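Local coordinates for protein lactaldehyde dehydrogenase (Escherichia coli, PDB 2IMP) that oxidises L-lactaldehyde irreversibly to L-lactate with NAD+, and also acts on glycolaldehyde and L-glyceraldehyde, during the breakdown of L-fucose and L-rhamnose, at residues 349-354 against 368-373; 258-263 against 414-419. All coordinates share one frame; numbering follows the deposited sequence.

Interaction 1 (349-354 against 368-373); sequences ARVAFG and TLLLDV
R350 and L371 form an antiparallel hydrogen-bonded pair, and the R350 side chain then reaches along the partner strand to D372. Two backbone bonds define the pair: R350 N to L371 O, and L371 N to R350 O at 2.7 Å and 176°, almost straight. Traced outward, every R350 side-chain atom from CB through CG, CD, NE and CZ to NH1 has D372 OD2 as its nearest partner across the contact, CD at 3.0 Å. A bend at chi3 (75°) turns the guanidinium across this oxygen, and R350 NH1 closes a salt bridge with D372 OD2 at 2.7 Å. The guanidinium and carboxylate planes are perpendicular, with OD2 over one guanidinium face, so this is a one-oxygen contact. R350 NH2 meets L371 CD1 obliquely, at a tight 3.1 Å that may be modelled too close.

A352 and F353 both face L369, a classic beta bulge: A352 N donates to L369 O at 2.9 Å, whereas the F353 N bond is weak. A352 CB settles 3.7 Å from L371 CG. V351 CG2 lies beside L370 CD2, on the face covered by helix 331-346, while L369 and L371 face helix 298-310. In this beta hairpin, strand 350-353 edges the sheet and 368-371 also bonds to strand 388-394. Solvent would be expected to weaken the exposed ion pair, leaving backbone bonds and buried leucines to carry the contact.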
loop_
_atom_site.group_PDB
_atom_site.type_symbol
_atom_site.label_atom_id
_atom_site.label_comp_id
_atom_site.label_asym_id
_atom_site.label_seq_id
_atom_site.Cartn_x
_atom_site.Cartn_y
_atom_site.Cartn_z
ATOM N N ALA A 349 19.585 -37.425 -27.937
ATOM C CA ALA A 349 18.168 -37.089 -28.005
ATOM C C ALA A 349 17.380 -37.922 -29.039
ATOM O O ALA A 349 17.815 -38.095 -30.176
ATOM C CB ALA A 349 18.002 -35.601 -28.304
ATOM N N ARG A 350 16.224 -38.425 -28.625
ATOM C CA ARG A 350 15.392 -39.238 -29.497
ATOM C C ARG A 350 14.282 -38.438 -30.231
ATOM O O ARG A 350 13.345 -37.943 -29.604
ATOM C CB ARG A 350 14.759 -40.368 -28.675
ATOM C CG ARG A 350 14.324 -41.581 -29.484
ATOM C CD ARG A 350 13.739 -42.658 -28.580
ATOM N NE ARG A 350 12.395 -42.322 -28.116
ATOM C CZ ARG A 350 11.810 -42.871 -27.056
ATOM N NH1 ARG A 350 12.452 -43.784 -26.340
ATOM N NH2 ARG A 350 10.579 -42.518 -26.716
ATOM N N VAL A 351 14.408 -38.315 -31.550
ATOM C CA VAL A 351 13.417 -37.588 -32.335
ATOM C C VAL A 351 12.072 -38.335 -32.526
ATOM O O VAL A 351 11.961 -39.239 -33.359
ATOM C CB VAL A 351 13.964 -37.229 -33.731
ATOM C CG1 VAL A 351 12.897 -36.506 -34.532
ATOM C CG2 VAL A 351 15.202 -36.360 -33.596
ATOM N N ALA A 352 11.069 -37.941 -31.747
ATOM C CA ALA A 352 9.750 -38.553 -31.828
ATOM C C ALA A 352 8.845 -37.912 -32.895
ATOM O O ALA A 352 7.767 -38.424 -33.202
ATOM C CB ALA A 352 9.070 -38.488 -30.470
ATOM N N PHE A 353 9.306 -36.793 -33.444
ATOM C CA PHE A 353 8.568 -36.063 -34.466
ATOM C C PHE A 353 9.307 -34.804 -34.975
ATOM O O PHE A 353 9.915 -34.077 -34.191
ATOM C CB PHE A 353 7.187 -35.663 -33.931
ATOM C CG PHE A 353 6.266 -35.116 -34.981
ATOM C CD1 PHE A 353 5.964 -35.864 -36.115
ATOM C CD2 PHE A 353 5.715 -33.845 -34.849
ATOM C CE1 PHE A 353 5.123 -35.360 -37.107
ATOM C CE2 PHE A 353 4.872 -33.326 -35.832
ATOM C CZ PHE A 353 4.577 -34.085 -36.968
ATOM N N GLY A 354 9.246 -34.571 -36.283
ATOM C CA GLY A 354 9.912 -33.421 -36.867
ATOM C C GLY A 354 11.413 -33.625 -36.904
ATOM O O GLY A 354 11.889 -34.654 -37.379
ATOM N N THR A 368 8.833 -29.935 -33.684
ATOM C CA THR A 368 9.720 -31.021 -33.319
ATOM C C THR A 368 9.614 -31.491 -31.865
ATOM O O THR A 368 9.639 -30.690 -30.933
ATOM C CB THR A 368 11.175 -30.626 -33.613
ATOM O OG1 THR A 368 11.303 -30.313 -35.005
ATOM C CG2 THR A 368 12.127 -31.754 -33.252
ATOM N N LEU A 369 9.481 -32.800 -31.697
ATOM C CA LEU A 369 9.391 -33.402 -30.380
ATOM C C LEU A 369 10.613 -34.280 -30.058
ATOM O O LEU A 369 10.879 -35.261 -30.753
ATOM C CB LEU A 369 8.119 -34.242 -30.273
ATOM C CG LEU A 369 7.921 -34.993 -28.955
ATOM C CD1 LEU A 369 7.906 -34.008 -27.798
ATOM C CD2 LEU A 369 6.624 -35.780 -29.009
ATOM N N LEU A 370 11.350 -33.907 -29.019
ATOM C CA LEU A 370 12.529 -34.661 -28.625
ATOM C C LEU A 370 12.367 -35.417 -27.298
ATOM O O LEU A 370 11.994 -34.836 -26.278
ATOM C CB LEU A 370 13.740 -33.728 -28.543
ATOM C CG LEU A 370 14.054 -32.942 -29.822
ATOM C CD1 LEU A 370 15.259 -32.042 -29.591
ATOM C CD2 LEU A 370 14.320 -33.907 -30.967
ATOM N N LEU A 371 12.636 -36.719 -27.332
ATOM C CA LEU A 371 12.530 -37.542 -26.139
ATOM C C LEU A 371 13.897 -38.029 -25.610
ATOM O O LEU A 371 14.934 -37.750 -26.205
ATOM C CB LEU A 371 11.609 -38.740 -26.408
ATOM C CG LEU A 371 10.216 -38.426 -26.979
ATOM C CD1 LEU A 371 9.362 -39.695 -26.959
ATOM C CD2 LEU A 371 9.540 -37.327 -26.164
ATOM N N ASP A 372 13.882 -38.753 -24.499
ATOM C CA ASP A 372 15.122 -39.236 -23.904
ATOM C C ASP A 372 16.192 -38.139 -23.758
ATOM O O ASP A 372 17.391 -38.393 -23.885
ATOM C CB ASP A 372 15.691 -40.403 -24.714
ATOM C CG ASP A 372 14.790 -41.618 -24.687
ATOM O OD1 ASP A 372 14.269 -41.941 -23.597
ATOM O OD2 ASP A 372 14.608 -42.253 -25.748
ATOM N N VAL A 373 15.729 -36.919 -23.517
ATOM C CA VAL A 373 16.617 -35.789 -23.323
ATOM C C VAL A 373 17.146 -35.728 -21.881
ATOM O O VAL A 373 16.444 -36.100 -20.942
ATOM C CB VAL A 373 15.900 -34.457 -23.640
ATOM C CG1 VAL A 373 16.858 -33.289 -23.456
ATOM C CG2 VAL A 373 15.361 -34.483 -25.062
#

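Interaction 2 (258-263 against 414-419); sequences AIVMDD and SIYTQN
I415 fits against I259 where two nearly parallel strands run side by side, their short axes 4.6 Å apart. With CG1 anti to its backbone N (chi1 -174°), I415 lays CG1 3.8 Å from I259 CB and carries CD1 on into the hollow between I259 CG2 and M261 CG. M261 CG also rests beside T417 CB, at 3.8 Å, and helix 397-405 closes over I259, M261 and I415. On the reverse face A258 CB sits 3.4 Å from S414 OG. There the Y416 ring presents an edge to I259 O, lies obliquely beside V260 CG2, and touches L268, A269 and A272 of helix 266-274.

Three backbone bonds give the parallel register: I259 N to S414 O at 2.8 Å, Y416 N to I259 O, and M261 N to Y416 O. Past the strands, the D263 carboxylate, turned inward by chi1 (75°), bridges to T417 and Q418. T417 OG1 donates to the syn lone pair of D263 OD1 at 2.8 Å, and Q418 N reaches D263 OD2, also at 2.8 Å, from 52° above the carboxylate plane. The Q418 backbone further bonds to a second subunit. The contact lies in the parallel core of the α/β catalytic domain of the aldehyde dehydrogenase fold, the S414 side chain about 9 Å from that of N286, a residue thought important for substrate specificity. Apolar packing thus gives way, where the strands end, to a carboxylate whose two donors would probably stabilise it as an anion.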
loop_
_atom_site.group_PDB
_atom_site.type_symbol
_atom_site.label_atom_id
_atom_site.label_comp_id
_atom_site.label_asym_id
_atom_site.label_seq_id
_atom_site.Cartn_x
_atom_site.Cartn_y
_atom_site.Cartn_z
ATOM N N ALA A 258 8.071 -26.610 -17.790
ATOM C CA ALA A 258 6.742 -27.103 -17.447
ATOM C C ALA A 258 6.798 -28.464 -16.721
ATOM O O ALA A 258 7.431 -29.401 -17.200
ATOM C CB ALA A 258 5.891 -27.222 -18.706
ATOM N N ILE A 259 6.151 -28.551 -15.565
ATOM C CA ILE A 259 6.140 -29.780 -14.789
ATOM C C ILE A 259 4.783 -30.522 -14.775
ATOM O O ILE A 259 3.784 -30.012 -14.261
ATOM C CB ILE A 259 6.551 -29.514 -13.328
ATOM C CG1 ILE A 259 7.954 -28.911 -13.290
ATOM C CG2 ILE A 259 6.520 -30.810 -12.526
ATOM C CD1 ILE A 259 8.408 -28.528 -11.901
ATOM N N VAL A 260 4.775 -31.721 -15.346
ATOM C CA VAL A 260 3.575 -32.547 -15.398
ATOM C C VAL A 260 3.616 -33.725 -14.399
ATOM O O VAL A 260 4.351 -34.687 -14.601
ATOM C CB VAL A 260 3.370 -33.133 -16.814
ATOM C CG1 VAL A 260 2.025 -33.853 -16.892
ATOM C CG2 VAL A 260 3.461 -32.025 -17.856
ATOM N N MET A 261 2.840 -33.630 -13.326
ATOM C CA MET A 261 2.798 -34.692 -12.330
ATOM C C MET A 261 1.903 -35.880 -12.750
ATOM O O MET A 261 1.119 -35.766 -13.691
ATOM C CB MET A 261 2.313 -34.133 -10.991
ATOM C CG MET A 261 3.173 -33.003 -10.447
ATOM S SD MET A 261 4.917 -33.451 -10.294
ATOM C CE MET A 261 4.880 -34.370 -8.753
ATOM N N ASP A 262 2.036 -37.011 -12.066
ATOM C CA ASP A 262 1.214 -38.165 -12.406
ATOM C C ASP A 262 -0.289 -37.909 -12.193
ATOM O O ASP A 262 -1.118 -38.309 -13.007
ATOM C CB ASP A 262 1.636 -39.399 -11.595
ATOM C CG ASP A 262 3.006 -39.932 -11.997
ATOM O OD1 ASP A 262 3.350 -39.861 -13.196
ATOM O OD2 ASP A 262 3.732 -40.436 -11.114
ATOM N N ASP A 263 -0.610 -37.232 -11.094
ATOM C CA ASP A 263 -1.989 -36.908 -10.757
ATOM C C ASP A 263 -2.516 -35.677 -11.512
ATOM O O ASP A 263 -3.449 -35.012 -11.065
ATOM C CB ASP A 263 -2.103 -36.645 -9.255
ATOM C CG ASP A 263 -1.528 -35.299 -8.860
ATOM O OD1 ASP A 263 -0.454 -34.939 -9.386
ATOM O OD2 ASP A 263 -2.144 -34.604 -8.025
ATOM N N SER A 414 5.638 -23.403 -14.896
ATOM C CA SER A 414 4.309 -23.989 -14.785
ATOM C C SER A 414 4.278 -25.437 -14.265
ATOM O O SER A 414 5.226 -26.203 -14.454
ATOM C CB SER A 414 3.592 -23.935 -16.138
ATOM O OG SER A 414 4.177 -24.826 -17.070
ATOM N N ILE A 415 3.180 -25.792 -13.611
ATOM C CA ILE A 415 3.010 -27.137 -13.090
ATOM C C ILE A 415 1.550 -27.623 -13.136
ATOM O O ILE A 415 0.617 -26.830 -12.985
ATOM C CB ILE A 415 3.536 -27.250 -11.639
ATOM C CG1 ILE A 415 3.475 -28.709 -11.177
ATOM C CG2 ILE A 415 2.729 -26.354 -10.718
ATOM C CD1 ILE A 415 4.106 -28.966 -9.825
ATOM N N TYR A 416 1.378 -28.922 -13.365
ATOM C CA TYR A 416 0.056 -29.534 -13.436
ATOM C C TYR A 416 -0.128 -30.670 -12.428
ATOM O O TYR A 416 0.536 -31.699 -12.500
ATOM C CB TYR A 416 -0.204 -30.043 -14.849
ATOM C CG TYR A 416 -0.002 -28.972 -15.887
ATOM C CD1 TYR A 416 1.280 -28.609 -16.295
ATOM C CD2 TYR A 416 -1.086 -28.267 -16.408
ATOM C CE1 TYR A 416 1.482 -27.565 -17.194
ATOM C CE2 TYR A 416 -0.895 -27.219 -17.309
ATOM C CZ TYR A 416 0.392 -26.875 -17.695
ATOM O OH TYR A 416 0.597 -25.828 -18.564
ATOM N N THR A 417 -1.035 -30.453 -11.486
ATOM C CA THR A 417 -1.298 -31.418 -10.437
ATOM C C THR A 417 -2.629 -31.132 -9.724
ATOM O O THR A 417 -3.232 -30.075 -9.930
ATOM C CB THR A 417 -0.154 -31.388 -9.394
ATOM O OG1 THR A 417 -0.418 -32.318 -8.339
ATOM C CG2 THR A 417 -0.021 -29.993 -8.802
ATOM N N GLN A 418 -3.071 -32.065 -8.891
ATOM C CA GLN A 418 -4.323 -31.885 -8.174
ATOM C C GLN A 418 -4.174 -31.981 -6.637
ATOM O O GLN A 418 -5.162 -31.923 -5.892
ATOM C CB GLN A 418 -5.347 -32.904 -8.681
ATOM C CG GLN A 418 -5.413 -32.950 -10.209
ATOM C CD GLN A 418 -6.489 -33.892 -10.718
ATOM O OE1 GLN A 418 -7.339 -33.490 -11.532
ATOM N NE2 GLN A 418 -6.458 -35.140 -10.285
ATOM N N ASN A 419 -2.929 -32.119 -6.184
ATOM C CA ASN A 419 -2.646 -32.224 -4.757
ATOM C C ASN A 419 -2.269 -30.872 -4.076
ATOM O O ASN A 419 -1.311 -30.201 -4.472
ATOM C CB ASN A 419 -1.537 -33.257 -4.536
ATOM C CG ASN A 419 -1.222 -33.479 -3.062
ATOM O OD1 ASN A 419 -0.568 -32.652 -2.420
ATOM N ND2 ASN A 419 -1.693 -34.599 -2.518
#

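Overall arrangement
Following the chain from its N terminus, strand 257-260 comes first, and its partner strand 409-416 arrives only late, so interaction 2 closes a loop with 150 residues between its segments. Interaction 1 lies wholly within that loop and closes a much shorter one, a hairpin with 13 intervening residues; the two nest and do not cross. Both belong to one mixed sheet: 350-353 pairs with 368-371, which leads through 388-394 and 290-294 to 257-260 and then 409-416. Intervening strands explain why their centres are 21 Å apart and their nearest atoms about 11 Å. Interaction 1 adds the antiparallel margin, whereas interaction 2 joins parallel strands far apart in sequence, close to the subunit interface.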